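Local coordinates for mobilization protein A (PDB 2NS6), which nicks one DNA strand at oriT through a tyrosine-linked intermediate and, within the relaxosome, prepares plasmid DNA for conjugative transfer, at residues Asp23-Arg27 / Thr107-His111; Leu78-Leu82 / Ala179-His185; Leu90-Phe94 / Trp172-Arg178; Ala101-Pro105 / Thr156-Lys160; Arg134-Trp139 / Pro148-Ala153. The contacts are given in a common frame with arbitrary orientation. Residues are numbered along the deposited sequence.

From the N terminus, helix 18-26 meets strand 106-113 in interaction 1, on one face of the five-stranded antiparallel sheet; helices 84-99 and 164-181 lie against the other. Interaction 2 opens in the 78-82 loop and closes only at the C terminus, so it crosses interaction 1 and encloses the rest in nested order: interaction 3 pairs the two long helices, interaction 4 joins the loops on either side of the segments of interaction 5, and interaction 5 closes a short loop innermost. Interactions 3 and 4 also cross interaction 1, whereas interaction 5 follows it in series. Interactions 1, 2 and 3 touch through Ile110, Leu78, Ala91 and Trp172.

Interaction 1: residues Asp23-Arg27 / Thr107-His111; sequences DYIQR and TLAIH. With MN (manganese (II) ion), chain B.
The last turn of helix 18-26 lies over strand 106-113, with the Gln26 and Ala109 CA atoms 5.8 Å apart. Residues 107-111 adopt beta conformation, so Thr107, Ala109 and His111 direct their CA-to-CB bonds toward the helix while Leu108 and Ile110 point away, against helix 84-99. Arg27 ends the helix with positive phi (phi/psi 54/52) in a Schellman motif, its N 3.0 Å from Tyr24 O.

Ile25 (chi1 p, chi2 t) is the main side chain at the interface: its CB sits 4.2 Å from Ala109 CB, and its carbonyl O packs 3.2 Å from the same methyl. Gln26 (m, t) extends along the strand until CD is 3.6 Å from Thr107 CG2. The key polar link is His111 NE2 donating to Ile25 O at 2.7 Å and 160°. With chi1 m, the ring then presents ND1 to manganese at 2.4 Å; a water also binds the metal at 2.4 Å, and His119 and His121 complete the histidine set. Tyr24 (chi1 t) holds its OH 6.5 Å from the MN ion. A nucleophilic tyrosine on a helix facing a three-histidine metal site on the central sheet is the signature of the HUH relaxase active site.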
# COMPACT_ATOMS: atom_id res chain seq x y z
N ASP A 23 -11.79 0.31 0.55
CA ASP A 23 -12.90 1.16 0.96
C ASP A 23 -12.94 1.38 2.46
O ASP A 23 -13.26 2.48 2.92
CB ASP A 23 -14.22 0.57 0.47
CG ASP A 23 -14.54 0.96 -0.97
OD1 ASP A 23 -13.59 1.33 -1.70
OD2 ASP A 23 -15.72 0.89 -1.37
N TYR A 24 -12.62 0.34 3.22
CA TYR A 24 -12.63 0.45 4.67
C TYR A 24 -11.55 1.41 5.18
O TYR A 24 -11.87 2.39 5.86
CB TYR A 24 -12.46 -0.93 5.30
CG TYR A 24 -12.59 -0.93 6.81
CD1 TYR A 24 -13.79 -0.58 7.43
CD2 TYR A 24 -11.50 -1.27 7.61
CE1 TYR A 24 -13.90 -0.59 8.82
CE2 TYR A 24 -11.61 -1.28 8.99
CZ TYR A 24 -12.81 -0.94 9.59
OH TYR A 24 -12.91 -0.96 10.96
N ILE A 25 -10.28 1.15 4.86
CA ILE A 25 -9.22 2.03 5.34
C ILE A 25 -9.33 3.48 4.84
O ILE A 25 -8.90 4.40 5.53
CB ILE A 25 -7.80 1.49 5.02
CG1 ILE A 25 -7.55 1.47 3.52
CG2 ILE A 25 -7.64 0.10 5.61
CD1 ILE A 25 -6.08 1.22 3.16
N GLN A 26 -9.89 3.68 3.66
CA GLN A 26 -10.04 5.04 3.16
C GLN A 26 -11.42 5.61 3.54
O GLN A 26 -11.70 6.78 3.29
CB GLN A 26 -9.92 5.10 1.63
CG GLN A 26 -8.54 4.81 1.06
CD GLN A 26 -8.53 4.94 -0.46
OE1 GLN A 26 -9.07 4.09 -1.17
NE2 GLN A 26 -7.94 6.01 -0.95
N ARG A 27 -12.26 4.78 4.13
CA ARG A 27 -13.63 5.18 4.49
C ARG A 27 -14.36 5.74 3.27
O ARG A 27 -14.91 6.85 3.30
CB ARG A 27 -13.62 6.20 5.66
CG ARG A 27 -13.18 5.59 7.00
CD ARG A 27 -13.96 4.30 7.30
NE ARG A 27 -13.35 3.43 8.32
CZ ARG A 27 -13.39 3.65 9.63
NH1 ARG A 27 -14.02 4.71 10.11
NH2 ARG A 27 -12.83 2.78 10.46
N THR A 107 -2.03 1.81 -2.00
CA THR A 107 -3.02 2.72 -1.45
C THR A 107 -2.72 2.74 0.04
O THR A 107 -2.51 1.69 0.66
CB THR A 107 -4.47 2.23 -1.67
OG1 THR A 107 -4.79 2.26 -3.07
CG2 THR A 107 -5.46 3.11 -0.93
N LEU A 108 -2.65 3.93 0.62
CA LEU A 108 -2.38 4.05 2.04
C LEU A 108 -3.34 5.03 2.66
O LEU A 108 -3.86 5.93 2.00
CB LEU A 108 -0.94 4.51 2.28
CG LEU A 108 -0.55 5.96 2.00
CD1 LEU A 108 -0.85 6.82 3.21
CD2 LEU A 108 0.94 6.03 1.69
N ALA A 109 -3.58 4.87 3.95
CA ALA A 109 -4.47 5.77 4.64
C ALA A 109 -3.91 5.95 6.04
O ALA A 109 -3.32 5.02 6.61
CB ALA A 109 -5.88 5.16 4.69
N ILE A 110 -4.05 7.15 6.58
CA ILE A 110 -3.60 7.45 7.94
C ILE A 110 -4.86 7.52 8.80
O ILE A 110 -5.83 8.17 8.41
CB ILE A 110 -2.85 8.82 8.01
CG1 ILE A 110 -1.46 8.70 7.38
CG2 ILE A 110 -2.76 9.29 9.47
CD1 ILE A 110 -0.70 10.02 7.25
N HIS A 111 -4.84 6.85 9.95
CA HIS A 111 -5.99 6.84 10.85
C HIS A 111 -5.74 7.53 12.19
O HIS A 111 -4.62 7.54 12.70
CB HIS A 111 -6.43 5.40 11.11
CG HIS A 111 -7.19 4.78 9.98
ND1 HIS A 111 -7.62 3.47 10.00
CD2 HIS A 111 -7.62 5.30 8.80
CE1 HIS A 111 -8.28 3.21 8.88
NE2 HIS A 111 -8.29 4.30 8.14
MN MN B . -7.05 1.80 11.58
O HOH W 1 -8.48 2.79 13.19

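Interaction 2: residues Leu78-Leu82 / Ala179-His185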
# COMPACT_ATOMS: atom_id res chain seq x y z
N LEU A 78 2.32 5.76 14.05
CA LEU A 78 2.95 7.05 13.71
C LEU A 78 3.32 7.83 14.98
O LEU A 78 2.59 7.80 15.96
CB LEU A 78 1.99 7.88 12.85
CG LEU A 78 1.67 7.37 11.44
CD1 LEU A 78 0.51 8.15 10.86
CD2 LEU A 78 2.91 7.49 10.55
N PRO A 79 4.46 8.54 14.97
CA PRO A 79 4.86 9.31 16.16
C PRO A 79 3.81 10.37 16.49
O PRO A 79 3.45 11.18 15.63
CB PRO A 79 6.19 9.93 15.74
CG PRO A 79 6.74 8.93 14.75
CD PRO A 79 5.51 8.58 13.94
N VAL A 80 3.34 10.39 17.74
CA VAL A 80 2.32 11.36 18.15
C VAL A 80 2.80 12.80 18.24
O VAL A 80 2.00 13.73 18.14
CB VAL A 80 1.71 11.01 19.54
CG1 VAL A 80 0.59 9.98 19.38
CG2 VAL A 80 2.78 10.48 20.47
N GLU A 81 4.11 12.99 18.42
CA GLU A 81 4.68 14.33 18.53
C GLU A 81 4.61 15.08 17.20
O GLU A 81 4.49 16.30 17.17
CB GLU A 81 6.14 14.26 18.98
CG GLU A 81 6.41 13.38 20.21
CD GLU A 81 7.11 12.08 19.85
OE1 GLU A 81 6.51 11.25 19.13
OE2 GLU A 81 8.27 11.88 20.29
N LEU A 82 4.72 14.33 16.11
CA LEU A 82 4.70 14.91 14.77
C LEU A 82 3.36 15.56 14.43
O LEU A 82 2.31 15.14 14.90
CB LEU A 82 5.03 13.81 13.74
CG LEU A 82 6.42 13.76 13.07
CD1 LEU A 82 7.52 14.15 14.03
CD2 LEU A 82 6.65 12.37 12.50
N ALA A 179 12.67 11.62 10.73
CA ALA A 179 11.61 12.63 10.72
C ALA A 179 11.48 13.35 12.06
O ALA A 179 11.18 14.54 12.11
CB ALA A 179 10.28 11.98 10.36
N LEU A 180 11.69 12.60 13.13
CA LEU A 180 11.59 13.16 14.48
C LEU A 180 12.67 14.20 14.75
O LEU A 180 12.36 15.31 15.20
CB LEU A 180 11.68 12.04 15.52
CG LEU A 180 10.38 11.27 15.74
CD1 LEU A 180 10.61 10.05 16.64
CD2 LEU A 180 9.37 12.21 16.36
N GLU A 181 13.92 13.87 14.48
CA GLU A 181 14.99 14.82 14.74
C GLU A 181 14.91 16.09 13.91
O GLU A 181 15.09 17.19 14.44
CB GLU A 181 16.37 14.17 14.59
CG GLU A 181 16.76 13.77 13.19
CD GLU A 181 18.26 13.53 13.06
OE1 GLU A 181 19.04 14.48 13.31
OE2 GLU A 181 18.66 12.39 12.72
N ARG A 182 14.61 15.98 12.62
CA ARG A 182 14.52 17.20 11.82
C ARG A 182 13.24 17.96 12.14
O ARG A 182 12.99 19.02 11.57
CB ARG A 182 14.62 16.91 10.33
CG ARG A 182 13.37 16.39 9.69
CD ARG A 182 13.37 16.75 8.22
NE ARG A 182 12.61 15.79 7.45
CZ ARG A 182 12.99 14.53 7.26
NH1 ARG A 182 14.13 14.10 7.78
NH2 ARG A 182 12.22 13.70 6.56
N ALA A 183 12.44 17.41 13.04
CA ALA A 183 11.20 18.08 13.44
C ALA A 183 11.45 18.74 14.80
O ALA A 183 10.55 19.34 15.39
CB ALA A 183 10.06 17.06 13.56
N GLY A 184 12.69 18.63 15.29
CA GLY A 184 13.05 19.23 16.56
C GLY A 184 13.10 18.24 17.70
O GLY A 184 13.97 18.32 18.58
N HIS A 185 12.17 17.29 17.68
CA HIS A 185 12.06 16.26 18.70
C HIS A 185 13.31 15.38 18.80
O HIS A 185 14.34 15.74 18.19
CB HIS A 185 10.83 15.41 18.40
CG HIS A 185 9.59 16.22 18.22
ND1 HIS A 185 8.98 16.90 19.25
CD2 HIS A 185 8.88 16.53 17.10
CE1 HIS A 185 7.96 17.59 18.79
NE2 HIS A 185 7.87 17.38 17.49
OXT HIS A 185 13.24 14.35 19.49
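In this relaxase fold the C-terminal end of helix 164-181 is packed against the 78-82 loop, which leads from strand 71-77 into helix 84-99. No hydrogen bond crosses between the segments; the contact is van der Waals packing, mostly between side chains.

Apolar packing does most of the work. Leu82 is wedged against the end of the helix, its CD1 lying 3.6 Å from Leu180 CD2 and 3.9 Å from Ala183 CB, while its CD2 is 4.2 Å from Ala179 CB. Pro79 adds to the patch, with CB 4.0 Å from Leu180 CD2. Behind these residues, Leu90 of helix 84-99 touches both Pro79 and Leu82, and Tyr3 packs on Pro79, Glu81 and Leu180.

Backbone hydrogen bonds shape the C-terminal partner. Ala183 N reaches Leu180 O at 3.0 Å and Gly184 N reaches Glu181 O at 2.9 Å, the second closing a type I turn. Gly184 then takes positive phi (102/-38), where a CB would jam against the carbonyl O of Ala183. This reversal carries His185, the terminal residue, back to the loop.

One ring contact lies at the exposed border: Glu81 CB sits over the face of the imidazole in a CH-pi interaction, 3.8 Å from the His185 ring centroid and only 6° off the ring normal.

Interaction 3: residues Leu90-Phe94 / Trp172-Arg178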
# COMPACT_ATOMS: atom_id res chain seq x y z
N LEU A 90 5.93 11.74 6.19
CA LEU A 90 6.60 10.52 6.63
C LEU A 90 5.99 9.24 6.04
O LEU A 90 6.72 8.38 5.54
CB LEU A 90 6.60 10.44 8.16
CG LEU A 90 7.11 9.14 8.79
CD1 LEU A 90 8.56 8.90 8.38
CD2 LEU A 90 7.01 9.22 10.31
N ALA A 91 4.67 9.12 6.12
CA ALA A 91 3.96 7.95 5.60
C ALA A 91 4.17 7.80 4.09
O ALA A 91 4.47 6.70 3.61
CB ALA A 91 2.45 8.07 5.90
N SER A 92 4.02 8.91 3.37
CA SER A 92 4.21 8.91 1.92
C SER A 92 5.63 8.48 1.63
O SER A 92 5.89 7.62 0.78
CB SER A 92 4.01 10.31 1.34
OG SER A 92 2.75 10.85 1.71
N GLU A 93 6.56 9.09 2.36
CA GLU A 93 7.97 8.80 2.20
C GLU A 93 8.24 7.31 2.39
O GLU A 93 8.95 6.70 1.58
CB GLU A 93 8.78 9.61 3.22
CG GLU A 93 10.29 9.52 3.04
CD GLU A 93 11.05 10.04 4.26
OE1 GLU A 93 10.88 9.46 5.35
OE2 GLU A 93 11.79 11.03 4.12
N PHE A 94 7.69 6.72 3.45
CA PHE A 94 7.93 5.31 3.69
C PHE A 94 7.25 4.42 2.62
O PHE A 94 7.79 3.39 2.24
CB PHE A 94 7.49 4.92 5.11
CG PHE A 94 7.87 3.52 5.52
CD1 PHE A 94 9.20 3.11 5.55
CD2 PHE A 94 6.88 2.61 5.87
CE1 PHE A 94 9.54 1.80 5.93
CE2 PHE A 94 7.21 1.31 6.26
CZ PHE A 94 8.54 0.90 6.28
N TRP A 172 11.57 1.37 8.66
CA TRP A 172 10.55 2.25 9.23
C TRP A 172 11.17 3.06 10.37
O TRP A 172 10.95 4.27 10.46
CB TRP A 172 9.36 1.44 9.75
CG TRP A 172 8.34 2.25 10.52
CD1 TRP A 172 7.85 1.97 11.76
CD2 TRP A 172 7.72 3.48 10.11
NE1 TRP A 172 6.97 2.95 12.16
CE2 TRP A 172 6.87 3.89 11.17
CE3 TRP A 172 7.80 4.28 8.96
CZ2 TRP A 172 6.09 5.06 11.11
CZ3 TRP A 172 7.03 5.44 8.90
CH2 TRP A 172 6.19 5.82 9.97
N ALA A 173 11.94 2.39 11.22
CA ALA A 173 12.59 3.04 12.36
C ALA A 173 13.47 4.20 11.90
O ALA A 173 13.36 5.32 12.40
CB ALA A 173 13.43 2.03 13.13
N ASP A 174 14.34 3.92 10.94
CA ASP A 174 15.26 4.90 10.36
C ASP A 174 14.47 6.09 9.80
O ASP A 174 14.91 7.24 9.88
CB ASP A 174 16.09 4.22 9.26
CG ASP A 174 16.96 5.20 8.46
OD1 ASP A 174 17.80 5.90 9.06
OD2 ASP A 174 16.80 5.24 7.21
N HIS A 175 13.28 5.81 9.26
CA HIS A 175 12.43 6.85 8.70
C HIS A 175 11.76 7.68 9.79
O HIS A 175 11.86 8.91 9.79
CB HIS A 175 11.38 6.22 7.78
CG HIS A 175 11.88 5.94 6.39
ND1 HIS A 175 11.71 6.83 5.35
CD2 HIS A 175 12.62 4.92 5.90
CE1 HIS A 175 12.31 6.36 4.27
NE2 HIS A 175 12.87 5.20 4.58
N ALA A 176 11.08 7.02 10.72
CA ALA A 176 10.43 7.74 11.81
C ALA A 176 11.47 8.55 12.60
O ALA A 176 11.27 9.74 12.83
CB ALA A 176 9.71 6.76 12.74
N ASN A 177 12.57 7.92 12.98
CA ASN A 177 13.62 8.60 13.73
C ASN A 177 14.11 9.84 13.00
O ASN A 177 14.14 10.94 13.57
CB ASN A 177 14.79 7.64 13.98
CG ASN A 177 14.43 6.53 14.95
OD1 ASN A 177 15.09 5.49 15.00
ND2 ASN A 177 13.38 6.75 15.74
N ARG A 178 14.48 9.67 11.74
CA ARG A 178 14.96 10.80 10.94
C ARG A 178 13.94 11.94 10.97
O ARG A 178 14.30 13.09 11.20
CB ARG A 178 15.19 10.35 9.49
CG ARG A 178 15.77 11.43 8.60
CD ARG A 178 15.20 11.37 7.18
NE ARG A 178 13.75 11.62 7.16
CZ ARG A 178 12.82 10.67 7.27
NH1 ARG A 178 11.54 11.00 7.25
NH2 ARG A 178 13.17 9.40 7.38
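Glu93 OE1 is the strongest polar anchor of this nearly antiparallel helix pair. It forms a salt bridge with Arg178 NH1 at 2.5 Å and accepts a hydrogen bond from His175 ND1 at 2.8 Å and 159°, so one carboxylate oxygen ties together two residues spaced three apart on helix 164-181. The His175 side chain also comes within about 3 Å (nearest atoms) of a bound manganese ion.

Next to this polar group, His175 joins Phe94 and Trp172 in an aromatic cluster. The edge of Phe94 points at the face of the His175 ring in a T-shaped pair, centroids 5.5 Å apart and planes at 63°. Trp172 CE3 lies over one face of the Phe94 ring, 3.5 Å from Phe94 CG, and Phe76 adds a further ring to both of them.

The helix segments 90-94 and 172-178 cross at 149°, with their axes 10.2 Å apart at closest approach. Together helices 84-99 and 164-181 form a layer against the antiparallel sheet, where Leu5 of strand 5-10 contacts both Phe94 and Trp172. In the packing between the helices, Leu90 fits knob-into-hole among Trp172, His175, Ala176 and Arg178, its CD2 lying 3.5 Å from Trp172 CH2.

Interaction 4: residues Ala101-Pro105 / Thr156-Lys160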
# COMPACT_ATOMS: atom_id res chain seq x y z
N ALA A 101 10.95 1.65 -6.12
CA ALA A 101 11.91 1.06 -7.04
C ALA A 101 11.19 0.39 -8.21
O ALA A 101 11.43 0.71 -9.37
CB ALA A 101 12.75 0.03 -6.30
N GLU A 102 10.28 -0.53 -7.89
CA GLU A 102 9.54 -1.28 -8.89
C GLU A 102 8.15 -0.75 -9.22
O GLU A 102 7.37 -1.42 -9.90
CB GLU A 102 9.40 -2.74 -8.43
CG GLU A 102 10.74 -3.40 -8.13
CD GLU A 102 10.60 -4.88 -7.85
OE1 GLU A 102 10.18 -5.24 -6.73
OE2 GLU A 102 10.90 -5.67 -8.75
N ARG A 103 7.85 0.46 -8.75
CA ARG A 103 6.55 1.10 -8.97
C ARG A 103 5.38 0.16 -8.75
O ARG A 103 4.59 -0.10 -9.66
CB ARG A 103 6.48 1.73 -10.35
CG ARG A 103 7.35 2.94 -10.45
CD ARG A 103 7.10 3.70 -11.71
NE ARG A 103 7.86 4.94 -11.74
CZ ARG A 103 8.42 5.43 -12.83
NH1 ARG A 103 8.31 4.77 -13.98
NH2 ARG A 103 9.09 6.57 -12.78
N LEU A 104 5.30 -0.35 -7.52
CA LEU A 104 4.23 -1.25 -7.12
C LEU A 104 3.01 -0.39 -6.77
O LEU A 104 3.10 0.52 -5.95
CB LEU A 104 4.66 -2.06 -5.89
CG LEU A 104 5.99 -2.81 -6.00
CD1 LEU A 104 6.35 -3.43 -4.65
CD2 LEU A 104 5.89 -3.88 -7.06
N PRO A 105 1.86 -0.67 -7.40
CA PRO A 105 0.68 0.14 -7.07
C PRO A 105 0.40 -0.02 -5.58
O PRO A 105 0.64 -1.09 -5.01
CB PRO A 105 -0.42 -0.47 -7.94
CG PRO A 105 0.35 -0.98 -9.15
CD PRO A 105 1.57 -1.60 -8.51
N THR A 156 6.39 -9.34 -8.41
CA THR A 156 7.66 -9.13 -7.74
C THR A 156 7.78 -10.08 -6.56
O THR A 156 6.79 -10.43 -5.93
CB THR A 156 7.83 -7.70 -7.23
OG1 THR A 156 9.11 -7.58 -6.60
CG2 THR A 156 6.75 -7.33 -6.23
N GLU A 157 9.01 -10.50 -6.28
CA GLU A 157 9.26 -11.41 -5.17
C GLU A 157 9.89 -10.67 -4.00
O GLU A 157 10.15 -11.27 -2.96
CB GLU A 157 10.21 -12.53 -5.61
CG GLU A 157 9.83 -13.23 -6.91
CD GLU A 157 8.45 -13.83 -6.87
OE1 GLU A 157 8.17 -14.62 -5.95
OE2 GLU A 157 7.64 -13.52 -7.78
N ALA A 158 10.13 -9.38 -4.17
CA ALA A 158 10.78 -8.56 -3.15
C ALA A 158 10.14 -8.55 -1.76
O ALA A 158 10.83 -8.29 -0.77
CB ALA A 158 10.93 -7.13 -3.65
N LEU A 159 8.84 -8.82 -1.67
CA LEU A 159 8.16 -8.82 -0.38
C LEU A 159 8.03 -10.19 0.28
O LEU A 159 7.42 -10.30 1.35
CB LEU A 159 6.77 -8.21 -0.53
CG LEU A 159 6.62 -6.68 -0.60
CD1 LEU A 159 7.71 -6.05 -1.45
CD2 LEU A 159 5.24 -6.36 -1.13
N LYS A 160 8.59 -11.23 -0.33
CA LYS A 160 8.49 -12.59 0.22
C LYS A 160 9.64 -13.05 1.12
O LYS A 160 9.43 -13.88 2.00
CB LYS A 160 8.32 -13.61 -0.92
CG LYS A 160 6.99 -13.52 -1.70
CD LYS A 160 6.88 -14.61 -2.77
CE LYS A 160 5.65 -14.42 -3.66
NZ LYS A 160 5.56 -15.41 -4.79
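One threonine hydroxyl both bridges to Glu102 of the other loop and closes a turn in its own. Thr156 OG1 donates to Glu102 OE1 at a short 2.6 Å, and the same oxygen accepts from Ala158 N at 3.2 Å and 166°, which makes an ST turn. Threonine chi1 is t, placing OG1 where it can serve both partners.

Next to this polar link the loops meet through hydrocarbon. Leu104 CD2 packs 3.7 Å from Thr156 CG2, and Leu104 CD1 lies 4.4 Å from Leu159 CD1; both leucines also pack on Ile124 of strand 117-124. The contact thus joins the loop between helix 84-99 and strand 106-113 to the loop that runs on to helix 164-181. Glu157 to Lys160 form a type I turn, closed by Lys160 N to Glu157 O at 3.1 Å and braced by a salt bridge from Lys160 NZ to Glu157 OE1 at 3.0 Å. Leu104 O bonds to His45, a manganese ligand.

Thr156 OG1 gives its proton to Glu102 OE1 and accepts from Ala158 N, so OE1 acts as acceptor, as expected if Glu102 is ionised at this partly exposed margin next to the leucines.

Interaction 5: residues Arg134-Trp139 / Pro148-Ala153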
# COMPACT_ATOMS: atom_id res chain seq x y z
N ARG A 134 -2.10 -1.86 -20.17
CA ARG A 134 -2.75 -3.15 -20.28
C ARG A 134 -4.16 -2.97 -19.75
O ARG A 134 -4.38 -2.23 -18.79
CB ARG A 134 -2.03 -4.22 -19.43
CG ARG A 134 -0.54 -4.42 -19.72
CD ARG A 134 0.05 -5.48 -18.78
NE ARG A 134 1.42 -5.86 -19.13
CZ ARG A 134 2.51 -5.15 -18.82
NH1 ARG A 134 2.40 -4.01 -18.16
NH2 ARG A 134 3.71 -5.59 -19.18
N PRO A 135 -5.15 -3.61 -20.39
CA PRO A 135 -6.54 -3.49 -19.92
C PRO A 135 -6.63 -4.11 -18.52
O PRO A 135 -5.76 -4.88 -18.13
CB PRO A 135 -7.32 -4.29 -20.96
CG PRO A 135 -6.55 -4.02 -22.21
CD PRO A 135 -5.11 -4.15 -21.76
N ALA A 136 -7.68 -3.79 -17.78
CA ALA A 136 -7.85 -4.34 -16.44
C ALA A 136 -7.88 -5.87 -16.49
O ALA A 136 -7.23 -6.54 -15.68
CB ALA A 136 -9.14 -3.80 -15.80
N ALA A 137 -8.64 -6.42 -17.43
CA ALA A 137 -8.76 -7.87 -17.57
C ALA A 137 -7.44 -8.56 -17.96
O ALA A 137 -7.33 -9.79 -17.87
CB ALA A 137 -9.84 -8.20 -18.62
N GLN A 138 -6.44 -7.78 -18.37
CA GLN A 138 -5.15 -8.35 -18.78
C GLN A 138 -4.02 -8.07 -17.81
O GLN A 138 -2.99 -8.74 -17.82
CB GLN A 138 -4.75 -7.82 -20.15
CG GLN A 138 -3.45 -8.41 -20.70
CD GLN A 138 -2.95 -7.67 -21.93
OE1 GLN A 138 -3.73 -7.32 -22.81
NE2 GLN A 138 -1.64 -7.44 -21.99
N TRP A 139 -4.20 -7.06 -16.96
CA TRP A 139 -3.15 -6.67 -16.02
C TRP A 139 -2.66 -7.77 -15.08
O TRP A 139 -1.46 -7.89 -14.86
CB TRP A 139 -3.62 -5.46 -15.20
CG TRP A 139 -2.59 -4.93 -14.23
CD1 TRP A 139 -2.43 -5.31 -12.93
CD2 TRP A 139 -1.55 -3.99 -14.50
NE1 TRP A 139 -1.35 -4.67 -12.38
CE2 TRP A 139 -0.79 -3.86 -13.32
CE3 TRP A 139 -1.17 -3.25 -15.63
CZ2 TRP A 139 0.33 -3.01 -13.23
CZ3 TRP A 139 -0.06 -2.41 -15.55
CH2 TRP A 139 0.67 -2.30 -14.35
N PRO A 148 6.26 -8.65 -23.25
CA PRO A 148 5.60 -8.00 -22.10
C PRO A 148 4.21 -7.40 -22.37
O PRO A 148 3.29 -7.59 -21.58
CB PRO A 148 6.62 -6.93 -21.68
CG PRO A 148 7.92 -7.58 -22.00
CD PRO A 148 7.67 -8.22 -23.35
N GLU A 149 4.06 -6.69 -23.49
CA GLU A 149 2.79 -6.07 -23.83
C GLU A 149 1.64 -7.05 -24.11
O GLU A 149 0.47 -6.64 -24.17
CB GLU A 149 2.95 -5.16 -25.05
CG GLU A 149 3.18 -5.90 -26.37
CD GLU A 149 4.65 -6.12 -26.68
OE1 GLU A 149 5.45 -6.32 -25.74
OE2 GLU A 149 5.01 -6.12 -27.88
N LYS A 150 1.96 -8.33 -24.27
CA LYS A 150 0.93 -9.34 -24.56
C LYS A 150 0.46 -10.11 -23.33
O LYS A 150 -0.43 -10.96 -23.44
CB LYS A 150 1.44 -10.34 -25.61
CG LYS A 150 1.80 -9.74 -26.98
CD LYS A 150 0.64 -8.97 -27.61
CE LYS A 150 1.05 -8.26 -28.91
NZ LYS A 150 0.01 -7.30 -29.40
N GLY A 151 1.04 -9.83 -22.18
CA GLY A 151 0.64 -10.53 -20.97
C GLY A 151 0.31 -9.60 -19.81
O GLY A 151 0.03 -8.42 -20.01
N GLY A 152 0.35 -10.14 -18.60
CA GLY A 152 0.04 -9.32 -17.44
C GLY A 152 1.28 -8.65 -16.89
O GLY A 152 2.39 -8.89 -17.37
N ALA A 153 1.09 -7.79 -15.90
CA ALA A 153 2.22 -7.11 -15.28
C ALA A 153 3.01 -8.20 -14.57
O ALA A 153 2.43 -9.16 -14.07
CB ALA A 153 1.74 -6.07 -14.29
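Pro148 starts a short 3-10 turn, and its carbonyl O is the first of a row of main-chain acceptors: it takes a hydrogen bond from Arg134 NH2 at 3.2 Å as well as the turn's own bond from Gly151 N, also 3.2 Å. Glu149 turns its CB away but offers its O to Gln138 NE2 at 3.1 Å. Lys150 likewise points away as the turn ends.

At Gly151 the two long side chains of the opposite segment converge. Gln138 NE2 binds Gly151 O at 2.8 Å with a nearly linear angle of 175°, and Arg134 NE adds a weak bond to the same oxygen at 3.0 Å. Arg134 has a second commitment, a salt bridge with Asp130. Gly152 slides close under the helical turn, its CA 3.1 Å from Gln138 O in a CA-H...O contact; a CB here would clash with Trp139 O. Ala153 then locks the backbones together, Ala153 N donating to Trp139 O at 2.8 Å, while its CB sits over the indole in a CH-pi contact, 3.6 Å from the centroid of the Trp139 six-membered ring.

In the fold, the short, weakly bonded helix 136-139 leans on helix 53-63: Ala136 touches Ala59, Ala137 touches Tyr63, and Trp139 NE1 bonds to Tyr56. Segment 148-153 packs on Arg134, Gln138 and Trp139, and the chain then runs on toward helix 164-181.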